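Local coordinates for uncharacterized protein (Bacteroides eggerthii, PDB 4FTD), which is of unknown function, but joins an immunoglobulin-like part to a six-bladed beta-propeller and may act in carbohydrate metabolism, at residues F260-D265 / D309-S314; Y137-S142 / S434-G439. All blocks are in the same frame, centred on the assembly; numbering follows the deposited sequence.

Contact 1: F260-D265 / D309-S314; sequences FIFFGD and DQYLWS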
loop_
_atom_site.group_PDB
_atom_site.type_symbol
_atom_site.label_atom_id
_atom_site.label_comp_id
_atom_site.label_asym_id
_atom_site.label_seq_id
_atom_site.Cartn_x
_atom_site.Cartn_y
_atom_site.Cartn_z
ATOM N N PHE A 260 7.091 17.684 9.171
ATOM C CA PHE A 260 8.414 17.446 9.784
ATOM C C PHE A 260 9.209 16.498 8.897
ATOM O O PHE A 260 8.645 15.580 8.316
ATOM C CB PHE A 260 8.258 16.727 11.093
ATOM C CG PHE A 260 7.542 17.513 12.128
ATOM C CD1 PHE A 260 8.140 18.632 12.681
ATOM C CD2 PHE A 260 6.242 17.167 12.527
ATOM C CE1 PHE A 260 7.472 19.395 13.657
ATOM C CE2 PHE A 260 5.568 17.925 13.488
ATOM C CZ PHE A 260 6.181 19.040 14.051
ATOM N N ILE A 261 10.514 16.688 8.861
ATOM C CA ILE A 261 11.405 15.728 8.276
ATOM C C ILE A 261 12.198 15.107 9.468
ATOM O O ILE A 261 12.803 15.814 10.295
ATOM C CB ILE A 261 12.345 16.346 7.264
ATOM C CG1 ILE A 261 11.567 17.220 6.265
ATOM C CG2 ILE A 261 13.134 15.204 6.549
ATOM C CD1 ILE A 261 12.381 18.262 5.507
ATOM N N PHE A 262 12.223 13.790 9.534
ATOM C CA PHE A 262 12.966 13.083 10.564
ATOM C C PHE A 262 14.257 12.534 9.954
ATOM O O PHE A 262 14.195 11.788 8.969
ATOM C CB PHE A 262 12.157 11.925 11.112
ATOM C CG PHE A 262 10.922 12.340 11.896
ATOM C CD1 PHE A 262 9.691 12.483 11.265
ATOM C CD2 PHE A 262 10.985 12.495 13.267
ATOM C CE1 PHE A 262 8.566 12.805 11.989
ATOM C CE2 PHE A 262 9.865 12.880 13.985
ATOM C CZ PHE A 262 8.653 13.021 13.332
ATOM N N PHE A 263 15.379 12.805 10.615
ATOM C CA PHE A 263 16.689 12.358 10.149
ATOM C C PHE A 263 17.391 11.630 11.274
ATOM O O PHE A 263 17.818 12.254 12.254
ATOM C CB PHE A 263 17.546 13.519 9.738
ATOM C CG PHE A 263 17.065 14.303 8.544
ATOM C CD1 PHE A 263 17.189 13.821 7.257
ATOM C CD2 PHE A 263 16.570 15.584 8.726
ATOM C CE1 PHE A 263 16.860 14.625 6.167
ATOM C CE2 PHE A 263 16.260 16.388 7.684
ATOM C CZ PHE A 263 16.407 15.928 6.398
ATOM N N GLY A 264 17.519 10.321 11.164
ATOM C CA GLY A 264 18.234 9.562 12.229
ATOM C C GLY A 264 19.744 9.625 12.071
ATOM O O GLY A 264 20.242 9.555 10.966
ATOM N N ASP A 265 20.482 9.711 13.161
ATOM C CA ASP A 265 21.946 9.731 13.064
ATOM C C ASP A 265 22.438 8.332 12.701
ATOM O O ASP A 265 21.722 7.320 12.912
ATOM C CB ASP A 265 22.659 10.339 14.285
ATOM C CG ASP A 265 22.588 9.503 15.551
ATOM O OD1 ASP A 265 21.605 8.800 15.759
ATOM O OD2 ASP A 265 23.508 9.610 16.402
ATOM N N ASP A 309 -1.998 12.929 14.795
ATOM C CA ASP A 309 -0.764 13.347 15.518
ATOM C C ASP A 309 0.158 12.152 15.918
ATOM O O ASP A 309 1.067 12.307 16.741
ATOM C CB ASP A 309 -1.121 14.263 16.728
ATOM C CG ASP A 309 -2.154 13.624 17.720
ATOM O OD1 ASP A 309 -2.599 12.463 17.543
ATOM O OD2 ASP A 309 -2.542 14.307 18.695
ATOM N N GLN A 310 -0.082 10.970 15.340
ATOM C CA GLN A 310 0.736 9.775 15.598
ATOM C C GLN A 310 1.481 9.305 14.362
ATOM O O GLN A 310 1.122 9.624 13.232
ATOM C CB GLN A 310 -0.120 8.644 16.092
ATOM C CG GLN A 310 -0.856 8.953 17.379
ATOM C CD GLN A 310 -1.706 7.786 17.813
ATOM O OE1 GLN A 310 -2.417 7.187 16.983
ATOM N NE2 GLN A 310 -1.640 7.437 19.105
ATOM N N TYR A 311 2.551 8.555 14.604
ATOM C CA TYR A 311 3.509 8.130 13.569
ATOM C C TYR A 311 3.861 6.673 13.770
ATOM O O TYR A 311 3.669 6.130 14.874
ATOM C CB TYR A 311 4.816 8.952 13.671
ATOM C CG TYR A 311 4.620 10.439 13.455
ATOM C CD1 TYR A 311 3.971 11.245 14.415
ATOM C CD2 TYR A 311 5.059 11.050 12.280
ATOM C CE1 TYR A 311 3.761 12.596 14.184
ATOM C CE2 TYR A 311 4.867 12.403 12.060
ATOM C CZ TYR A 311 4.217 13.170 13.011
ATOM O OH TYR A 311 4.006 14.500 12.753
ATOM N N LEU A 312 4.392 6.048 12.717
ATOM C CA LEU A 312 4.885 4.693 12.816
ATOM C C LEU A 312 6.398 4.782 12.662
ATOM O O LEU A 312 6.900 5.401 11.757
ATOM C CB LEU A 312 4.263 3.774 11.784
ATOM C CG LEU A 312 2.780 3.453 11.853
ATOM C CD1 LEU A 312 2.499 2.447 10.740
ATOM C CD2 LEU A 312 2.410 2.886 13.230
ATOM N N TRP A 313 7.114 4.190 13.606
ATOM C CA TRP A 313 8.555 4.113 13.576
ATOM C C TRP A 313 8.951 2.658 13.431
ATOM O O TRP A 313 8.406 1.796 14.105
ATOM C CB TRP A 313 9.101 4.649 14.891
ATOM C CG TRP A 313 10.576 4.496 15.130
ATOM C CD1 TRP A 313 11.582 4.561 14.199
ATOM C CD2 TRP A 313 11.220 4.354 16.390
ATOM N NE1 TRP A 313 12.798 4.423 14.792
ATOM C CE2 TRP A 313 12.616 4.324 16.145
ATOM C CE3 TRP A 313 10.761 4.234 17.710
ATOM C CZ2 TRP A 313 13.555 4.167 17.157
ATOM C CZ3 TRP A 313 11.707 4.083 18.740
ATOM C CH2 TRP A 313 13.088 4.056 18.454
ATOM N N SER A 314 9.861 2.389 12.510
ATOM C CA SER A 314 10.496 1.094 12.428
ATOM C C SER A 314 11.935 1.213 11.941
ATOM O O SER A 314 12.384 2.280 11.431
ATOM C CB SER A 314 9.693 0.095 11.579
ATOM O OG SER A 314 9.924 0.273 10.184
#

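Contact 2: Y137-S142 / S434-G439; sequences YTRCAS and SRTQSG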
loop_
_atom_site.group_PDB
_atom_site.type_symbol
_atom_site.label_atom_id
_atom_site.label_comp_id
_atom_site.label_asym_id
_atom_site.label_seq_id
_atom_site.Cartn_x
_atom_site.Cartn_y
_atom_site.Cartn_z
ATOM N N TYR A 137 25.853 3.932 -4.904
ATOM C CA TYR A 137 25.827 5.386 -5.200
ATOM C C TYR A 137 24.414 5.942 -5.356
ATOM O O TYR A 137 24.240 7.128 -5.457
ATOM C CB TYR A 137 26.732 5.726 -6.404
ATOM C CG TYR A 137 28.164 5.790 -5.951
ATOM C CD1 TYR A 137 28.852 4.623 -5.661
ATOM C CD2 TYR A 137 28.804 6.999 -5.736
ATOM C CE1 TYR A 137 30.166 4.655 -5.215
ATOM C CE2 TYR A 137 30.119 7.050 -5.274
ATOM C CZ TYR A 137 30.788 5.869 -4.996
ATOM O OH TYR A 137 32.106 5.864 -4.572
ATOM N N THR A 138 23.410 5.079 -5.355
ATOM C CA THR A 138 22.005 5.517 -5.324
ATOM C C THR A 138 21.353 4.762 -4.183
ATOM O O THR A 138 21.308 3.541 -4.199
ATOM C CB THR A 138 21.241 5.139 -6.630
ATOM O OG1 THR A 138 21.833 5.774 -7.754
ATOM C CG2 THR A 138 19.756 5.535 -6.526
ATOM N N ARG A 139 20.865 5.492 -3.195
ATOM C CA ARG A 139 20.281 4.904 -1.960
ATOM C C ARG A 139 18.844 5.299 -1.723
ATOM O O ARG A 139 18.227 4.933 -0.719
ATOM C CB ARG A 139 21.130 5.312 -0.767
ATOM C CG ARG A 139 22.542 4.819 -0.903
ATOM C CD ARG A 139 23.383 5.082 0.332
ATOM N NE ARG A 139 24.761 4.649 0.024
ATOM C CZ ARG A 139 25.743 4.591 0.921
ATOM N NH1 ARG A 139 25.521 4.897 2.171
ATOM N NH2 ARG A 139 26.958 4.235 0.563
ATOM N N CYS A 140 18.259 6.002 -2.682
ATOM C CA CYS A 140 16.915 6.479 -2.530
ATOM C C CYS A 140 16.206 6.716 -3.847
ATOM O O CYS A 140 16.776 7.278 -4.764
ATOM C CB CYS A 140 16.943 7.800 -1.804
ATOM S SG CYS A 140 15.356 8.472 -1.213
ATOM N N ALA A 141 14.940 6.337 -3.866
ATOM C CA ALA A 141 14.003 6.614 -4.935
ATOM C C ALA A 141 12.643 6.898 -4.302
ATOM O O ALA A 141 12.350 6.442 -3.199
ATOM C CB ALA A 141 13.947 5.423 -5.951
ATOM N N SER A 142 11.827 7.703 -4.972
ATOM C CA SER A 142 10.518 8.075 -4.503
ATOM C C SER A 142 9.552 8.128 -5.722
ATOM O O SER A 142 9.993 8.156 -6.852
ATOM C CB SER A 142 10.594 9.423 -3.772
ATOM O OG SER A 142 9.327 9.854 -3.272
ATOM N N SER A 434 11.369 0.722 -3.278
ATOM C CA SER A 434 12.720 0.773 -3.818
ATOM C C SER A 434 13.676 0.340 -2.732
ATOM O O SER A 434 13.527 0.757 -1.595
ATOM C CB SER A 434 13.107 2.209 -4.193
ATOM O OG SER A 434 14.373 2.193 -4.882
ATOM N N ARG A 435 14.708 -0.392 -3.103
ATOM C CA ARG A 435 15.702 -0.849 -2.171
ATOM C C ARG A 435 17.083 -0.818 -2.801
ATOM O O ARG A 435 17.295 -1.287 -3.943
ATOM C CB ARG A 435 15.317 -2.205 -1.649
ATOM C CG ARG A 435 16.220 -2.711 -0.539
ATOM C CD ARG A 435 17.276 -3.658 -1.067
ATOM N NE ARG A 435 18.092 -4.231 -0.020
ATOM C CZ ARG A 435 19.110 -5.058 -0.226
ATOM N NH1 ARG A 435 19.462 -5.390 -1.458
ATOM N NH2 ARG A 435 19.779 -5.561 0.811
ATOM N N THR A 436 18.032 -0.262 -2.054
ATOM C CA THR A 436 19.425 -0.090 -2.518
ATOM C C THR A 436 20.084 -1.391 -2.966
ATOM O O THR A 436 20.083 -2.362 -2.215
ATOM C CB THR A 436 20.287 0.581 -1.449
ATOM O OG1 THR A 436 19.660 1.817 -1.089
ATOM C CG2 THR A 436 21.729 0.813 -1.939
ATOM N N GLN A 437 20.592 -1.385 -4.189
ATOM C CA GLN A 437 21.242 -2.554 -4.837
ATOM C C GLN A 437 20.257 -3.683 -5.231
ATOM O O GLN A 437 20.689 -4.795 -5.569
ATOM C CB GLN A 437 22.471 -3.085 -4.042
ATOM C CG GLN A 437 23.599 -2.065 -3.970
ATOM C CD GLN A 437 24.777 -2.494 -3.094
ATOM O OE1 GLN A 437 25.169 -1.801 -2.145
ATOM N NE2 GLN A 437 25.309 -3.643 -3.378
ATOM N N SER A 438 18.960 -3.396 -5.239
ATOM C CA SER A 438 17.953 -4.333 -5.760
ATOM C C SER A 438 17.090 -3.702 -6.837
ATOM O O SER A 438 16.705 -4.363 -7.754
ATOM C CB SER A 438 17.051 -4.849 -4.678
ATOM O OG SER A 438 17.794 -5.483 -3.676
ATOM N N GLY A 439 16.751 -2.421 -6.710
ATOM C CA GLY A 439 15.939 -1.738 -7.704
ATOM C C GLY A 439 14.578 -1.316 -7.136
ATOM O O GLY A 439 14.421 -1.203 -5.944
HETATM O O HOH W 1 21.217 1.168 -5.354
#

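Contact 1: F260-D265 / D309-S314
F262 and Y311 form an offset edge-to-face (T-shaped) aromatic pair in the buried seam between two adjacent propeller blades. Each residue lies on the second strand of its four-stranded antiparallel blade. The contact is made by side chains alone, since the nearest CA atoms, those of F262 and W313, are 10.4 Å apart. The F262 ring points its edge at the face of Y311. The ring centroids are 5.5 Å apart and the planes stand at 72°. The leading atom is CE1 of F262, 3.7 Å from CE2 of Y311, while CZ of F262 sits over the face. With CG anti to its own carbonyl carbon (chi1 -62°), Y311 reaches across toward the other blade. Its OH then meets a second ring, 3.5 Å from CD2 of F260. The hydroxyl arrives at the edge of that ring, near its plane. With an alanine here in place of Y311, the F262 edge would probably lose the face it points at, and a gap is likely to open beside F260. F260 also makes a cation-pi contact with K273 of strand 270-277, which touches F262 as well. E325, in a loop, touches both F260 and Y311. V302 of strand 300-304 packs against both F262 and Y311. F271 of strand 270-277 touches F262, and V323 of strand 318-323 touches Y311.

Contact 2: Y137-S142 / S434-G439
T436 rests on the backbone of T138 and R139. Its CB is 4.2 Å from O of T138, and the two branches then part. The methyl CG2 takes the position anti to the backbone N and comes to 3.6 Å from O of T138. OG1 turns to the other residue and lies 3.3 Å from CA of R139. This hydroxyl is hydrogen-bonded to the carbonyl O of L411. It also lies near O of R139, but the angle there is too poor for a bond. The R139 carbonyl O is bound instead by NE2 of Q413.

A water completes the link at T138. It lies 2.6 Å from O of T138 and accepts from N of Q437 at 2.9 Å. This is the seam where the first and last blades of the propeller meet. Strand 138-143 is an outermost strand of its blade. Strand 426-435 belongs to the blade that pairs C-terminal strands with strand 120-125, the closure often called molecular velcro. Further along the seam, CB of A141 lies 3.4 Å from OG of S434. F133 touches both of these side chains, as well as T138.

The turn that carries T436 is held by bonds within 435-439. S438 and G439 both face R435 in a classic beta bulge, and O of R435 accepts from both of their backbone N atoms. NH1 of R435 also bonds to OG of S438 at 2.8 Å, with that oxygen tilted 22° out of the guanidinium plane. G439 has backbone angles that would jam a CB against the preceding carbonyl.

In the fold
The chain begins with a beta-rich region, probably the immunoglobulin-like part. It then gives strand 120-125 to the blade that its C-terminal strands will complete. Residues 137-142 come next and start the loop of contact 2. The chain builds blade after blade, and contact 1 joins 260-265 to 309-314 across 43 intervening residues. This tie is local, between consecutive blades. Contact 2 closes only when 434-439 returns to the first blade, 291 residues on. Contact 1 is therefore nested inside contact 2, and the two do not cross. Their centres are about 20 Å apart and they do not touch. Contact 1 ties successive blades; contact 2 ties the closing blade to the one built from 138-179.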